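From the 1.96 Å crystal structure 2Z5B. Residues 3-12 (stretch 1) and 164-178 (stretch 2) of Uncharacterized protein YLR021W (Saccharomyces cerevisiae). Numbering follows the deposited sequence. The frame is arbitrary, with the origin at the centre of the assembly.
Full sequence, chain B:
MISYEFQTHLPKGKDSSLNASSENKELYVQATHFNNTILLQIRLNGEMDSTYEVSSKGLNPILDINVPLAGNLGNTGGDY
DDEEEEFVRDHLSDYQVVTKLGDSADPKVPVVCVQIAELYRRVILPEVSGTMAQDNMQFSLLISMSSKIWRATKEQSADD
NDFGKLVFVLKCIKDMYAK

Stretch 1 3-12: SYEFQTHLPK
Stretch 2 164-178: GKLVFVLKCIKDMYA

Strand 3-9 lies across helix 164-176 of the same chain, the axes 7.5 Å apart at closest approach and their N-to-C directions 135° apart, so the strand begins near the helix C-terminus and runs back toward Phe168. The register is set by Phe6 CA to Met176 CA, 5.3 Å, and Leu10 CA to Phe168 CA, 7.9 Å. No direct hydrogen bond joins the stretches; apolar packing, with 604 Å² buried in total, and one water hold them. The strand is extended (Tyr4 phi/psi -115/145, Phe6 -159/130), and its alternation sends the CA-to-CB bonds of Tyr4, Phe6 and Thr8 toward the helix, those of Glu5, Gln7 and His9 away. The helix has phi/psi near -62/-42 and i to i+4 bonds such as Phe168 N to Gly164 O, 3.0 Å.

Tyr4 (chi1 m, chi2 -89°) has Ala178 O over one ring face, 3.4 Å from Tyr4 CG. The helix ends here in a Schellman motif: Tyr177 has phi/psi 73/47, Tyr177 N bonds Lys174 O at 2.9 Å, and Ala178 N makes a weak bond to Ile173 O at 3.1 Å. Glu5 contributes backbone: Glu5 N is 3.4 Å from Met176 CG and donates to water 1 (Glu5 N to water O, 3.0 Å), which donates in turn to Met176 O (water O to Met176 O, 3.3 Å), bridging the stretches. The CA-to-CB bond of Met176 points sideways, and its long, flexible side chain (t, t, p) brings CG to 3.6 Å from Tyr4 CB.

Phe6 (chi1 t, chi2 85°) covers the last helical turn. Cys172 O lies over one face, 3.8 Å from Phe6 CG; Phe6 CE1 meets Asp175 CB at 3.6 Å, and Phe6 CB meets Met176 CB at 4.1 Å. Asp175 thus offers its methylene to the ring while its carboxylate forms a salt bridge within the helix, Lys171 NZ to Asp175 OD2 at 3.4 Å.

Gln7 instead braces its own strand, Gln7 NE2 donating to Thr8 O at 2.9 Å. Thr8 (chi1 t) turns its methyl inward, Thr8 CG2 lying 3.6 Å from Cys172 SG and 3.7 Å from Phe168 CZ; Cys172 (m) is buried beside it. His9 O approaches Phe168 CZ to 3.3 Å.

Phe168 (chi1 t, chi2 80°) takes contacts from Thr8 through Pro11. The CA-to-CB bond of buried Leu10 (m, t) points sideways, yet Leu10 CD2 reaches Phe168 CD2 at 3.6 Å. Pro11 lays its rigid ring over one face of Phe168: Pro11 CD stands 3.6 Å from the ring centroid, 5° off the normal, a CH-pi contact.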

# COMPACT_ATOMS: atom_id res chain seq x y z
N SER B 3 1.77 -10.42 -6.05
CA SER B 3 2.59 -9.43 -5.37
C SER B 3 3.85 -9.19 -6.21
O SER B 3 4.37 -10.13 -6.84
CB SER B 3 2.94 -9.91 -3.97
OG SER B 3 3.74 -8.96 -3.28
N TYR B 4 4.27 -7.93 -6.28
CA TYR B 4 5.54 -7.54 -6.86
C TYR B 4 6.39 -6.97 -5.74
O TYR B 4 5.86 -6.34 -4.82
CB TYR B 4 5.36 -6.49 -7.95
CG TYR B 4 4.40 -6.91 -9.05
CD1 TYR B 4 4.85 -7.61 -10.17
CD2 TYR B 4 3.03 -6.62 -8.94
CE1 TYR B 4 3.95 -8.00 -11.17
CE2 TYR B 4 2.14 -7.00 -9.92
CZ TYR B 4 2.60 -7.69 -11.03
OH TYR B 4 1.71 -8.07 -12.02
N GLU B 5 7.70 -7.21 -5.79
CA GLU B 5 8.60 -6.68 -4.74
C GLU B 5 10.04 -6.55 -5.21
O GLU B 5 10.45 -7.19 -6.19
CB GLU B 5 8.54 -7.54 -3.48
CG GLU B 5 9.41 -8.79 -3.56
CD GLU B 5 9.30 -9.70 -2.36
OE1 GLU B 5 9.07 -9.22 -1.23
OE2 GLU B 5 9.48 -10.93 -2.55
N PHE B 6 10.80 -5.74 -4.48
CA PHE B 6 12.22 -5.46 -4.80
C PHE B 6 12.87 -4.95 -3.54
O PHE B 6 12.35 -4.05 -2.87
CB PHE B 6 12.34 -4.39 -5.90
CG PHE B 6 13.72 -4.28 -6.51
CD1 PHE B 6 14.09 -5.11 -7.57
CD2 PHE B 6 14.63 -3.32 -6.06
CE1 PHE B 6 15.37 -5.01 -8.15
CE2 PHE B 6 15.90 -3.20 -6.65
CZ PHE B 6 16.27 -4.05 -7.70
N GLN B 7 14.01 -5.55 -3.21
CA GLN B 7 14.74 -5.21 -2.01
C GLN B 7 16.16 -4.83 -2.39
O GLN B 7 16.85 -5.57 -3.12
CB GLN B 7 14.74 -6.39 -1.02
CG GLN B 7 15.60 -6.18 0.23
CD GLN B 7 15.02 -5.19 1.23
OE1 GLN B 7 14.05 -5.50 1.94
NE2 GLN B 7 15.63 -4.01 1.33
N THR B 8 16.58 -3.67 -1.92
CA THR B 8 17.94 -3.22 -2.11
C THR B 8 18.35 -2.33 -0.95
O THR B 8 17.76 -2.41 0.13
CB THR B 8 18.13 -2.54 -3.50
OG1 THR B 8 19.50 -2.15 -3.65
CG2 THR B 8 17.21 -1.33 -3.64
N HIS B 9 19.38 -1.51 -1.17
CA HIS B 9 19.87 -0.55 -0.20
C HIS B 9 20.05 0.78 -0.90
O HIS B 9 20.41 0.81 -2.08
CB HIS B 9 21.22 -1.03 0.39
CG HIS B 9 21.11 -2.30 1.16
ND1 HIS B 9 21.03 -3.54 0.56
CD2 HIS B 9 21.07 -2.54 2.50
CE1 HIS B 9 20.94 -4.48 1.48
NE2 HIS B 9 20.96 -3.90 2.67
N LEU B 10 19.77 1.89 -0.22
CA LEU B 10 20.02 3.20 -0.83
C LEU B 10 21.53 3.37 -1.10
O LEU B 10 22.35 2.90 -0.31
CB LEU B 10 19.47 4.34 0.04
CG LEU B 10 17.98 4.64 -0.01
CD1 LEU B 10 17.64 5.78 0.93
CD2 LEU B 10 17.52 4.97 -1.43
N PRO B 11 21.89 3.99 -2.25
CA PRO B 11 23.28 4.18 -2.67
C PRO B 11 24.20 4.72 -1.57
O PRO B 11 23.73 5.41 -0.65
CB PRO B 11 23.16 5.18 -3.82
CG PRO B 11 21.83 4.92 -4.40
CD PRO B 11 20.95 4.57 -3.23
N LYS B 12 25.50 4.45 -1.66
CA LYS B 12 26.11 3.86 -2.86
C LYS B 12 26.40 2.37 -2.74
O LYS B 12 26.61 1.69 -3.74
CB LYS B 12 27.38 4.64 -3.26
CG LYS B 12 28.55 4.51 -2.28
CD LYS B 12 29.81 5.17 -2.83
CE LYS B 12 31.07 4.54 -2.25
NZ LYS B 12 31.28 3.14 -2.74
N GLY B 164 19.06 12.38 -7.69
CA GLY B 164 19.71 11.07 -7.67
C GLY B 164 18.90 10.05 -6.89
O GLY B 164 18.75 8.90 -7.30
N LYS B 165 18.38 10.49 -5.75
CA LYS B 165 17.56 9.64 -4.89
C LYS B 165 16.21 9.33 -5.56
O LYS B 165 15.73 8.20 -5.47
CB LYS B 165 17.38 10.29 -3.52
CG LYS B 165 17.05 9.32 -2.38
CD LYS B 165 17.42 9.93 -1.02
CE LYS B 165 17.14 11.43 -0.97
NZ LYS B 165 17.41 12.02 0.37
N LEU B 166 15.63 10.32 -6.25
CA LEU B 166 14.39 10.11 -7.02
C LEU B 166 14.59 9.10 -8.14
O LEU B 166 13.77 8.18 -8.31
CB LEU B 166 13.84 11.43 -7.59
CG LEU B 166 12.61 11.31 -8.50
CD1 LEU B 166 11.40 10.76 -7.72
CD2 LEU B 166 12.27 12.65 -9.15
N VAL B 167 15.67 9.27 -8.90
CA VAL B 167 15.96 8.37 -10.01
C VAL B 167 16.18 6.93 -9.53
O VAL B 167 15.71 6.00 -10.15
CB VAL B 167 17.13 8.90 -10.89
CG1 VAL B 167 17.53 7.89 -11.96
CG2 VAL B 167 16.71 10.20 -11.55
N PHE B 168 16.91 6.77 -8.43
CA PHE B 168 17.17 5.44 -7.87
C PHE B 168 15.88 4.72 -7.47
O PHE B 168 15.71 3.54 -7.77
CB PHE B 168 18.10 5.53 -6.66
CG PHE B 168 18.39 4.20 -6.03
CD1 PHE B 168 19.34 3.34 -6.59
CD2 PHE B 168 17.72 3.80 -4.88
CE1 PHE B 168 19.62 2.10 -6.01
CE2 PHE B 168 17.99 2.55 -4.29
CZ PHE B 168 18.94 1.72 -4.86
N VAL B 169 15.00 5.42 -6.75
CA VAL B 169 13.72 4.86 -6.34
C VAL B 169 12.86 4.50 -7.56
O VAL B 169 12.27 3.41 -7.59
CB VAL B 169 12.95 5.78 -5.35
CG1 VAL B 169 11.56 5.20 -5.04
CG2 VAL B 169 13.74 5.95 -4.06
N LEU B 170 12.82 5.38 -8.57
CA LEU B 170 12.11 5.06 -9.82
C LEU B 170 12.67 3.79 -10.49
O LEU B 170 11.90 2.92 -10.90
CB LEU B 170 12.15 6.24 -10.81
CG LEU B 170 11.27 7.46 -10.53
CD1 LEU B 170 11.43 8.59 -11.60
CD2 LEU B 170 9.80 7.08 -10.40
N LYS B 171 13.99 3.69 -10.58
CA LYS B 171 14.64 2.47 -11.09
C LYS B 171 14.24 1.21 -10.29
O LYS B 171 14.01 0.18 -10.88
CB LYS B 171 16.16 2.63 -11.06
CG LYS B 171 16.90 1.48 -11.72
CD LYS B 171 18.41 1.75 -11.81
CE LYS B 171 19.15 0.45 -12.13
NZ LYS B 171 18.63 -0.16 -13.39
N CYS B 172 14.18 1.32 -8.98
CA CYS B 172 13.80 0.19 -8.12
C CYS B 172 12.38 -0.28 -8.46
O CYS B 172 12.11 -1.49 -8.57
CB CYS B 172 13.90 0.59 -6.65
SG CYS B 172 15.58 0.82 -6.05
N ILE B 173 11.48 0.68 -8.66
CA ILE B 173 10.07 0.39 -8.95
C ILE B 173 9.94 -0.29 -10.31
O ILE B 173 9.22 -1.29 -10.43
CB ILE B 173 9.19 1.66 -8.84
CG1 ILE B 173 9.14 2.13 -7.38
CG2 ILE B 173 7.78 1.41 -9.39
CD1 ILE B 173 8.77 3.60 -7.18
N LYS B 174 10.66 0.23 -11.31
CA LYS B 174 10.75 -0.39 -12.64
C LYS B 174 11.39 -1.79 -12.62
O LYS B 174 10.94 -2.68 -13.33
CB LYS B 174 11.51 0.54 -13.61
CG LYS B 174 11.57 0.04 -15.07
CD LYS B 174 12.11 1.11 -16.02
CE LYS B 174 12.56 0.51 -17.35
NZ LYS B 174 13.82 -0.29 -17.21
N ASP B 175 12.43 -1.97 -11.80
CA ASP B 175 13.13 -3.24 -11.70
C ASP B 175 12.29 -4.33 -11.03
O ASP B 175 12.46 -5.52 -11.29
CB ASP B 175 14.48 -3.08 -11.01
CG ASP B 175 15.53 -2.44 -11.91
OD1 ASP B 175 15.33 -2.41 -13.14
OD2 ASP B 175 16.55 -1.97 -11.37
N MET B 176 11.36 -3.89 -10.19
CA MET B 176 10.33 -4.75 -9.65
C MET B 176 9.52 -5.42 -10.77
O MET B 176 9.12 -6.58 -10.63
CB MET B 176 9.42 -3.89 -8.76
CG MET B 176 8.41 -4.63 -7.95
SD MET B 176 7.88 -3.65 -6.53
CE MET B 176 6.90 -2.37 -7.29
N TYR B 177 9.38 -4.70 -11.89
CA TYR B 177 8.32 -4.83 -12.93
C TYR B 177 7.00 -4.27 -12.37
O TYR B 177 5.91 -4.85 -12.48
CB TYR B 177 8.24 -6.25 -13.49
CG TYR B 177 9.55 -6.73 -14.13
CD1 TYR B 177 10.72 -6.00 -13.99
CD2 TYR B 177 9.62 -7.95 -14.80
CE1 TYR B 177 11.93 -6.43 -14.54
CE2 TYR B 177 10.84 -8.41 -15.35
CZ TYR B 177 11.98 -7.63 -15.22
OH TYR B 177 13.18 -8.05 -15.75
N ALA B 178 7.14 -3.09 -11.77
CA ALA B 178 6.25 -2.56 -10.72
C ALA B 178 4.91 -3.23 -10.44
O ALA B 178 4.54 -4.20 -11.10
CB ALA B 178 6.05 -1.11 -10.92
O HOH W 1 8.44 -8.72 -8.27